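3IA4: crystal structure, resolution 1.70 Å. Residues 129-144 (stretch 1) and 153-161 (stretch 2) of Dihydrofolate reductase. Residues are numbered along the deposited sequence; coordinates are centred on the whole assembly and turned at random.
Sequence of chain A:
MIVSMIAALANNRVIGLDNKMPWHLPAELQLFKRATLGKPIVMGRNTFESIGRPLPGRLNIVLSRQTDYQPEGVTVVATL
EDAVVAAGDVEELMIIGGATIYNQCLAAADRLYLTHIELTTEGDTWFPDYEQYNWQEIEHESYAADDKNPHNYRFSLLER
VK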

ATOM      1  N   ASP A 129       2.585   2.604  13.442  1.00 11.21           N
ATOM      2  CA  ASP A 129       3.881   2.393  14.084  1.00 10.25           C
ATOM      3  C   ASP A 129       4.258   0.875  14.068  1.00 12.53           C
ATOM      4  O   ASP A 129       4.070   0.122  15.041  1.00 11.74           O
ATOM      5  N   TYR A 130       4.675   0.400  12.903  1.00 12.72           N
ATOM      6  CA  TYR A 130       4.995  -1.007  12.760  1.00 11.46           C
ATOM      7  C   TYR A 130       6.161  -1.423  13.654  1.00 11.06           C
ATOM      8  O   TYR A 130       6.320  -2.611  13.995  1.00 12.38           O
ATOM      9  N   GLU A 131       6.929  -0.437  14.102  1.00 13.22           N
ATOM     10  CA  GLU A 131       8.117  -0.761  14.887  1.00 13.99           C
ATOM     11  C   GLU A 131       7.717  -1.217  16.294  1.00 13.86           C
ATOM     12  O   GLU A 131       8.554  -1.690  17.042  1.00 14.03           O
ATOM     13  N   GLN A 132       6.441  -1.164  16.642  1.00 10.72           N
ATOM     14  CA  GLN A 132       6.000  -1.818  17.919  1.00 13.41           C
ATOM     15  C   GLN A 132       6.071  -3.356  17.883  1.00 13.35           C
ATOM     16  O   GLN A 132       6.042  -4.030  18.934  1.00 15.12           O
ATOM     17  N   TYR A 133       6.189  -3.891  16.670  1.00 14.92           N
ATOM     18  CA  TYR A 133       6.428  -5.335  16.445  1.00 13.35           C
ATOM     19  C   TYR A 133       7.878  -5.599  15.981  1.00 11.17           C
ATOM     20  O   TYR A 133       8.656  -4.673  15.731  1.00 14.00           O
ATOM     21  N   ASN A 134       8.236  -6.870  15.950  1.00 11.72           N
ATOM     22  CA  ASN A 134       9.551  -7.314  15.500  1.00 15.16           C
ATOM     23  C   ASN A 134       9.515  -7.866  14.072  1.00 14.26           C
ATOM     24  O   ASN A 134       8.604  -8.584  13.747  1.00 13.41           O
ATOM     25  N   TRP A 135      10.567  -7.601  13.287  1.00 13.89           N
ATOM     26  CA  TRP A 135      10.588  -7.877  11.812  1.00 13.31           C
ATOM     27  C   TRP A 135      11.971  -8.343  11.440  1.00 14.82           C
ATOM     28  O   TRP A 135      12.967  -8.012  12.112  1.00 17.70           O
ATOM     29  N   GLN A 136      12.057  -9.083  10.350  1.00 14.48           N
ATOM     30  CA  GLN A 136      13.381  -9.289   9.787  1.00 15.24           C
ATOM     31  C   GLN A 136      13.303  -8.919   8.321  1.00 15.05           C
ATOM     32  O   GLN A 136      12.313  -9.202   7.657  1.00 14.80           O
ATOM     33  N   GLU A 137      14.334  -8.256   7.851  1.00 13.76           N
ATOM     34  CA  GLU A 137      14.343  -7.827   6.443  1.00 13.40           C
ATOM     35  C   GLU A 137      14.725  -8.990   5.547  1.00 20.17           C
ATOM     36  O   GLU A 137      15.711  -9.687   5.850  1.00 22.44           O
ATOM     37  N   ILE A 138      13.948  -9.272   4.492  1.00 14.29           N
ATOM     38  CA  ILE A 138      14.309 -10.384   3.623  1.00 14.09           C
ATOM     39  C   ILE A 138      14.624  -9.971   2.179  1.00 20.38           C
ATOM     40  O   ILE A 138      15.006 -10.851   1.367  1.00 19.31           O
ATOM     41  N   GLU A 139      14.415  -8.695   1.833  1.00 16.03           N
ATOM     42  CA  GLU A 139      14.770  -8.163   0.489  1.00 15.68           C
ATOM     43  C   GLU A 139      15.008  -6.674   0.638  1.00 17.57           C
ATOM     44  O   GLU A 139      14.411  -6.022   1.511  1.00 15.47           O
ATOM     45  N   HIS A 140      15.844  -6.119  -0.233  1.00 14.81           N
ATOM     46  CA  HIS A 140      16.097  -4.678  -0.118  1.00 15.93           C
ATOM     47  C   HIS A 140      16.629  -4.199  -1.467  1.00 18.91           C
ATOM     48  O   HIS A 140      17.234  -4.976  -2.202  1.00 17.57           O
ATOM     49  N   GLU A 141      16.444  -2.914  -1.754  1.00 14.20           N
ATOM     50  CA  GLU A 141      16.992  -2.268  -2.968  1.00 17.49           C
ATOM     51  C   GLU A 141      17.163  -0.780  -2.670  1.00 16.79           C
ATOM     52  O   GLU A 141      16.325  -0.208  -2.005  1.00 16.48           O
ATOM     53  N   SER A 142      18.249  -0.153  -3.128  1.00 16.31           N
ATOM     54  CA  SER A 142      18.470   1.305  -2.980  1.00 17.31           C
ATOM     55  C   SER A 142      18.346   2.022  -4.314  1.00 21.79           C
ATOM     56  O   SER A 142      18.817   1.496  -5.344  1.00 21.65           O
ATOM     57  N   TYR A 143      17.774   3.220  -4.302  1.00 16.55           N
ATOM     58  CA  TYR A 143      17.560   3.998  -5.529  1.00 19.91           C
ATOM     59  C   TYR A 143      17.981   5.458  -5.360  1.00 22.06           C
ATOM     60  O   TYR A 143      17.217   6.298  -4.844  1.00 22.64           O
ATOM     61  N   ALA A 144      19.186   5.807  -5.809  1.00 20.55           N
ATOM     62  CA  ALA A 144      19.634   7.190  -5.631  1.00 21.71           C
ATOM     63  C   ALA A 144      18.813   8.117  -6.544  1.00 19.34           C
ATOM     64  O   ALA A 144      18.345   7.709  -7.613  1.00 19.56           O
ATOM     65  N   TYR A 153      15.454   7.107  -2.432  1.00 12.14           N
ATOM     66  CA  TYR A 153      14.493   6.187  -1.763  1.00 10.44           C
ATOM     67  C   TYR A 153      15.023   4.792  -1.754  1.00 14.94           C
ATOM     68  O   TYR A 153      16.032   4.502  -2.416  1.00 15.33           O
ATOM     69  N   ARG A 154      14.415   3.929  -0.948  1.00 11.31           N
ATOM     70  CA  ARG A 154      14.953   2.575  -0.874  1.00 11.87           C
ATOM     71  C   ARG A 154      13.783   1.661  -0.553  1.00 14.37           C
ATOM     72  O   ARG A 154      12.759   2.089  -0.014  1.00 13.35           O
ATOM     73  N   PHE A 155      13.930   0.417  -0.958  1.00 13.94           N
ATOM     74  CA  PHE A 155      12.935  -0.630  -0.664  1.00 12.47           C
ATOM     75  C   PHE A 155      13.390  -1.587   0.426  1.00 14.17           C
ATOM     76  O   PHE A 155      14.541  -2.000   0.458  1.00 13.43           O
ATOM     77  N   SER A 156      12.476  -1.964   1.330  1.00 11.42           N
ATOM     78  CA  SER A 156      12.799  -2.919   2.372  1.00 14.26           C
ATOM     79  C   SER A 156      11.599  -3.841   2.519  1.00 14.41           C
ATOM     80  O   SER A 156      10.494  -3.363   2.826  1.00 14.32           O
ATOM     81  N   LEU A 157      11.804  -5.145   2.328  1.00 11.35           N
ATOM     82  CA  LEU A 157      10.749  -6.086   2.548  1.00 13.14           C
ATOM     83  C   LEU A 157      10.940  -6.735   3.911  1.00 12.62           C
ATOM     84  O   LEU A 157      11.959  -7.394   4.177  1.00 12.45           O
ATOM     85  N   LEU A 158       9.998  -6.449   4.816  1.00 11.58           N
ATOM     86  CA  LEU A 158      10.055  -7.003   6.168  1.00 10.27           C
ATOM     87  C   LEU A 158       9.090  -8.158   6.369  1.00 11.78           C
ATOM     88  O   LEU A 158       7.913  -8.112   5.935  1.00 13.68           O
ATOM     89  N   GLU A 159       9.560  -9.155   7.113  1.00 12.93           N
ATOM     90  CA  GLU A 159       8.746 -10.299   7.485  1.00 14.14           C
ATOM     91  C   GLU A 159       8.525 -10.266   8.980  1.00 15.61           C
ATOM     92  O   GLU A 159       9.483 -10.102   9.733  1.00 14.41           O
ATOM     93  N   ARG A 160       7.275 -10.459   9.415  1.00 11.44           N
ATOM     94  CA  ARG A 160       6.965 -10.467  10.844  1.00 16.00           C
ATOM     95  C   ARG A 160       7.682 -11.622  11.525  1.00 17.73           C
ATOM     96  O   ARG A 160       7.694 -12.753  11.009  1.00 16.58           O
ATOM     97  N   VAL A 161       8.299 -11.328  12.676  1.00 17.47           N
ATOM     98  CA  VAL A 161       8.871 -12.351  13.577  1.00 18.51           C
ATOM     99  C   VAL A 161       8.044 -12.426  14.850  1.00 24.95           C
ATOM    100  O   VAL A 161       7.842 -11.400  15.500  1.00 25.74           O
TER

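Strands 135-143 and 153-160 run antiparallel, and their paired side chains alternate between two faces. Trp135, Glu137, His140 and Ser142 share one face with Arg160, Leu158, Ser156 and Arg154; Gln136, Glu139, Glu141 and Tyr143 share the other with Glu159, Leu157, Phe155 and Tyr153.

The first face is built around Arg160. Its chain leaves in t, and a p turn at chi2 folds it back across two aromatic rings: CD sits 3.9 Å from the centroid of the Trp135 six-membered ring, and the guanidinium lies flat on Tyr133, with CZ 3.9 Å from that ring's centroid. Both rings use chi1 m. One long side chain thus gives its methylene to one ring and its charge to the next. Its NE also donates to water 1 (3.0 Å from the water O), which accepts from Asn134 N and donates to Val161 O, tying Asn134, the loop residue just before strand 135-143, to Val161 at the end of stretch 2.

Trp135 is held from its own side as well, since its NE1 donates to Tyr130 O at 2.8 Å. Its CE3 meets Leu158 CB at 3.8 Å, while Leu158, in m,t, brings CD1 to 3.8 Å from Tyr130 CE2. Farther along, Glu137 extends in t,t, long enough for its OE2 to accept a hydrogen bond from Ser156 OG at 2.8 Å.

On the other face, Tyr143 (m) and Tyr153 (p) lie with ring planes 11° apart but slid, so the rings barely overlap. The offset leaves Tyr143 CB over the Tyr153 ring, 3.6 Å from its centroid. Tyr143 OH donates a very short bond, 2.5 Å, to Glu141 OE2, linking neighbours two residues apart on one strand. Ile138, beside Leu157, starts sideways, yet chi1 p brings its CG1 to 3.8 Å from Leu157 CG.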

ATOM      1  CB  ASP A 129       3.773   2.892  15.543  1.00 10.36           C
ATOM      2  CG  ASP A 129       5.051   2.755  16.292  1.00 18.10           C
ATOM      3  OD1 ASP A 129       6.079   2.638  15.608  1.00 15.31           O
ATOM      4  OD2 ASP A 129       5.035   2.680  17.559  1.00 17.68           O
ATOM      5  CB  TYR A 130       5.295  -1.319  11.270  1.00 13.06           C
ATOM      6  CG  TYR A 130       6.529  -0.640  10.733  1.00 10.22           C
ATOM      7  CD1 TYR A 130       6.480   0.708  10.270  1.00 13.16           C
ATOM      8  CD2 TYR A 130       7.763  -1.302  10.702  1.00 14.45           C
ATOM      9  CE1 TYR A 130       7.613   1.354   9.788  1.00 13.97           C
ATOM     10  CE2 TYR A 130       8.914  -0.647  10.211  1.00 14.31           C
ATOM     11  CZ  TYR A 130       8.821   0.660   9.755  1.00 15.53           C
ATOM     12  OH  TYR A 130       9.948   1.264   9.307  1.00 18.54           O
ATOM     13  CB  GLU A 131       9.082   0.443  14.928  1.00 20.05           C
ATOM     14  CG  GLU A 131       9.309   1.090  13.535  1.00 25.02           C
ATOM     15  CD  GLU A 131       8.398   2.383  13.197  1.00 31.10           C
ATOM     16  OE1 GLU A 131       7.093   2.378  13.241  1.00 18.71           O
ATOM     17  OE2 GLU A 131       9.034   3.441  12.800  1.00 38.04           O
ATOM     18  CB  GLN A 132       4.582  -1.377  18.291  1.00 16.17           C
ATOM     19  CG  GLN A 132       3.554  -1.976  17.413  1.00 15.53           C
ATOM     20  CD  GLN A 132       2.123  -1.538  17.776  1.00 13.66           C
ATOM     21  OE1 GLN A 132       1.891  -0.697  18.659  1.00 14.95           O
ATOM     22  NE2 GLN A 132       1.164  -2.089  17.055  1.00 14.79           N
ATOM     23  CB  TYR A 133       5.457  -5.846  15.374  1.00 10.56           C
ATOM     24  CG  TYR A 133       4.011  -5.667  15.726  1.00 12.62           C
ATOM     25  CD1 TYR A 133       3.127  -5.151  14.812  1.00 15.57           C
ATOM     26  CD2 TYR A 133       3.522  -6.038  16.974  1.00 16.22           C
ATOM     27  CE1 TYR A 133       1.774  -5.007  15.077  1.00 14.29           C
ATOM     28  CE2 TYR A 133       2.151  -5.895  17.262  1.00 13.95           C
ATOM     29  CZ  TYR A 133       1.292  -5.382  16.295  1.00 15.65           C
ATOM     30  OH  TYR A 133      -0.069  -5.240  16.577  1.00 14.16           O
ATOM     31  CB  ASN A 134      10.097  -8.428  16.431  1.00 14.22           C
ATOM     32  CG  ASN A 134      10.297  -7.939  17.864  1.00 18.95           C
ATOM     33  OD1 ASN A 134      10.795  -6.831  18.097  1.00 22.61           O
ATOM     34  ND2 ASN A 134       9.933  -8.789  18.827  1.00 20.66           N
ATOM     35  CB  TRP A 135      10.290  -6.597  10.978  1.00 12.80           C
ATOM     36  CG  TRP A 135       8.987  -5.964  11.362  1.00 15.01           C
ATOM     37  CD1 TRP A 135       8.788  -4.990  12.361  1.00 11.95           C
ATOM     38  CD2 TRP A 135       7.691  -6.288  10.840  1.00 12.79           C
ATOM     39  NE1 TRP A 135       7.427  -4.694  12.431  1.00 11.26           N
ATOM     40  CE2 TRP A 135       6.746  -5.477  11.519  1.00 13.76           C
ATOM     41  CE3 TRP A 135       7.226  -7.191   9.862  1.00 10.93           C
ATOM     42  CZ2 TRP A 135       5.379  -5.537  11.218  1.00 14.51           C
ATOM     43  CZ3 TRP A 135       5.894  -7.248   9.558  1.00 14.10           C
ATOM     44  CH2 TRP A 135       4.960  -6.424  10.247  1.00 14.40           C
ATOM     45  CB  GLN A 136      13.822 -10.728   9.940  1.00 19.45           C
ATOM     46  CG  GLN A 136      12.971 -11.705   9.227  1.00 23.91           C
ATOM     47  CD  GLN A 136      13.591 -13.101   9.302  1.00 35.89           C
ATOM     48  OE1 GLN A 136      13.059 -13.996   9.955  1.00 36.51           O
ATOM     49  NE2 GLN A 136      14.731 -13.273   8.647  1.00 40.55           N
ATOM     50  CB  GLU A 137      15.292  -6.651   6.286  1.00 16.57           C
ATOM     51  CG  GLU A 137      15.296  -6.084   4.889  1.00 17.04           C
ATOM     52  CD  GLU A 137      16.267  -4.950   4.762  1.00 22.31           C
ATOM     53  OE1 GLU A 137      17.497  -5.214   4.866  1.00 25.51           O
ATOM     54  OE2 GLU A 137      15.815  -3.791   4.547  1.00 20.58           O
ATOM     55  CB  ILE A 138      13.237 -11.439   3.545  1.00 17.71           C
ATOM     56  CG1 ILE A 138      11.929 -10.823   3.054  1.00 16.93           C
ATOM     57  CG2 ILE A 138      13.046 -12.108   4.902  1.00 20.25           C
ATOM     58  CD1 ILE A 138      10.781 -11.859   2.968  1.00 21.78           C
ATOM     59  CB  GLU A 139      13.651  -8.344  -0.550  1.00 18.33           C
ATOM     60  CG  GLU A 139      13.358  -9.788  -0.859  1.00 28.75           C
ATOM     61  CD  GLU A 139      12.775  -9.971  -2.247  1.00 41.75           C
ATOM     62  OE1 GLU A 139      12.872 -11.115  -2.782  1.00 52.26           O
ATOM     63  OE2 GLU A 139      12.235  -8.973  -2.796  1.00 42.26           O
ATOM     64  CB  HIS A 140      17.163  -4.453   0.909  1.00 14.67           C
ATOM     65  CG  HIS A 140      18.525  -4.791   0.394  1.00 25.05           C
ATOM     66  ND1 HIS A 140      19.004  -6.080   0.375  1.00 25.48           N
ATOM     67  CD2 HIS A 140      19.480  -4.020  -0.194  1.00 27.75           C
ATOM     68  CE1 HIS A 140      20.214  -6.091  -0.156  1.00 25.06           C
ATOM     69  NE2 HIS A 140      20.522  -4.854  -0.525  1.00 25.25           N
ATOM     70  CB  GLU A 141      16.025  -2.471  -4.157  1.00 22.13           C
ATOM     71  CG  GLU A 141      15.641  -3.940  -4.419  1.00 27.72           C
ATOM     72  CD  GLU A 141      14.442  -4.160  -5.393  1.00 40.16           C
ATOM     73  OE1 GLU A 141      14.344  -5.298  -5.936  1.00 46.78           O
ATOM     74  OE2 GLU A 141      13.600  -3.234  -5.608  1.00 37.11           O
ATOM     75  CB  SER A 142      19.903   1.552  -2.495  1.00 22.90           C
ATOM     76  OG  SER A 142      19.915   1.775  -1.115  1.00 34.78           O
ATOM     77  CB  TYR A 143      16.092   3.951  -5.956  1.00 19.68           C
ATOM     78  CG  TYR A 143      15.540   2.582  -6.233  1.00 21.03           C
ATOM     79  CD1 TYR A 143      14.935   1.831  -5.233  1.00 21.12           C
ATOM     80  CD2 TYR A 143      15.555   2.046  -7.532  1.00 28.49           C
ATOM     81  CE1 TYR A 143      14.420   0.578  -5.495  1.00 18.80           C
ATOM     82  CE2 TYR A 143      15.023   0.784  -7.795  1.00 27.85           C
ATOM     83  CZ  TYR A 143      14.460   0.057  -6.773  1.00 26.31           C
ATOM     84  OH  TYR A 143      13.918  -1.202  -6.990  1.00 34.76           O
ATOM     85  CB  ALA A 144      21.146   7.321  -5.934  1.00 22.64           C
ATOM     86  CB  TYR A 153      13.075   6.301  -2.346  1.00 11.47           C
ATOM     87  CG  TYR A 153      12.961   5.869  -3.810  1.00 15.45           C
ATOM     88  CD1 TYR A 153      13.316   6.731  -4.836  1.00 16.88           C
ATOM     89  CD2 TYR A 153      12.523   4.597  -4.128  1.00 16.92           C
ATOM     90  CE1 TYR A 153      13.225   6.306  -6.200  1.00 22.89           C
ATOM     91  CE2 TYR A 153      12.399   4.174  -5.468  1.00 18.90           C
ATOM     92  CZ  TYR A 153      12.751   5.038  -6.481  1.00 22.51           C
ATOM     93  OH  TYR A 153      12.636   4.600  -7.802  1.00 28.70           O
ATOM     94  CB  ARG A 154      16.079   2.432   0.175  1.00 12.33           C
ATOM     95  CG  ARG A 154      15.547   2.559   1.565  1.00 14.91           C
ATOM     96  CD  ARG A 154      16.695   2.632   2.601  1.00 19.96           C
ATOM     97  NE  ARG A 154      16.138   2.888   3.940  1.00 20.40           N
ATOM     98  CZ  ARG A 154      15.887   4.105   4.421  1.00 20.24           C
ATOM     99  NH1 ARG A 154      15.364   4.243   5.648  1.00 19.71           N
ATOM    100  NH2 ARG A 154      16.122   5.203   3.672  1.00 21.46           N
ATOM    101  CB  PHE A 155      12.728  -1.407  -1.948  1.00 14.92           C
ATOM    102  CG  PHE A 155      11.785  -2.534  -1.781  1.00 15.51           C
ATOM    103  CD1 PHE A 155      10.444  -2.259  -1.478  1.00 17.12           C
ATOM    104  CD2 PHE A 155      12.218  -3.862  -1.818  1.00 17.26           C
ATOM    105  CE1 PHE A 155       9.541  -3.290  -1.252  1.00 16.01           C
ATOM    106  CE2 PHE A 155      11.297  -4.921  -1.602  1.00 19.33           C
ATOM    107  CZ  PHE A 155       9.974  -4.626  -1.310  1.00 17.10           C
ATOM    108  CB  SER A 156      13.049  -2.129   3.679  1.00 18.36           C
ATOM    109  OG  SER A 156      13.193  -2.946   4.809  1.00 19.50           O
ATOM    110  CB  LEU A 157      10.682  -7.053   1.348  1.00 14.15           C
ATOM    111  CG  LEU A 157       9.699  -8.214   1.379  1.00 19.64           C
ATOM    112  CD1 LEU A 157       8.412  -7.924   1.966  1.00 20.69           C
ATOM    113  CD2 LEU A 157       9.535  -8.797  -0.057  1.00 23.50           C
ATOM    114  CB  LEU A 158       9.713  -5.939   7.206  1.00 10.48           C
ATOM    115  CG  LEU A 158      10.487  -4.630   7.197  1.00 11.54           C
ATOM    116  CD1 LEU A 158       9.976  -3.715   8.280  1.00 12.22           C
ATOM    117  CD2 LEU A 158      11.953  -4.977   7.450  1.00 12.86           C
ATOM    118  CB  GLU A 159       9.547 -11.552   7.105  1.00 18.79           C
ATOM    119  CG  GLU A 159       8.815 -12.811   7.052  1.00 27.00           C
ATOM    120  CD  GLU A 159       9.779 -13.930   6.653  1.00 33.58           C
ATOM    121  OE1 GLU A 159      10.746 -14.169   7.410  1.00 37.25           O
ATOM    122  OE2 GLU A 159       9.578 -14.531   5.572  1.00 38.78           O
ATOM    123  CB  ARG A 160       5.435 -10.518  11.063  1.00 15.87           C
ATOM    124  CG  ARG A 160       5.038 -10.461  12.495  1.00 14.67           C
ATOM    125  CD  ARG A 160       5.071  -9.070  13.118  1.00 14.01           C
ATOM    126  NE  ARG A 160       4.806  -9.251  14.558  1.00 19.19           N
ATOM    127  CZ  ARG A 160       3.613  -9.211  15.135  1.00 19.22           C
ATOM    128  NH1 ARG A 160       3.515  -9.462  16.476  1.00 24.22           N
ATOM    129  NH2 ARG A 160       2.510  -8.955  14.430  1.00 16.42           N
ATOM    130  CB  VAL A 161      10.356 -11.966  13.944  1.00 21.13           C
ATOM    131  CG1 VAL A 161      10.988 -12.996  14.890  1.00 28.01           C
ATOM    132  CG2 VAL A 161      11.184 -11.823  12.693  1.00 25.85           C
TER
HETATM  133  O   HOH W   1       6.700  -9.087  16.908  1.00 25.47           O
HETATM  134  O   HOH W   2       9.167 -11.600  18.212  1.00 35.73           O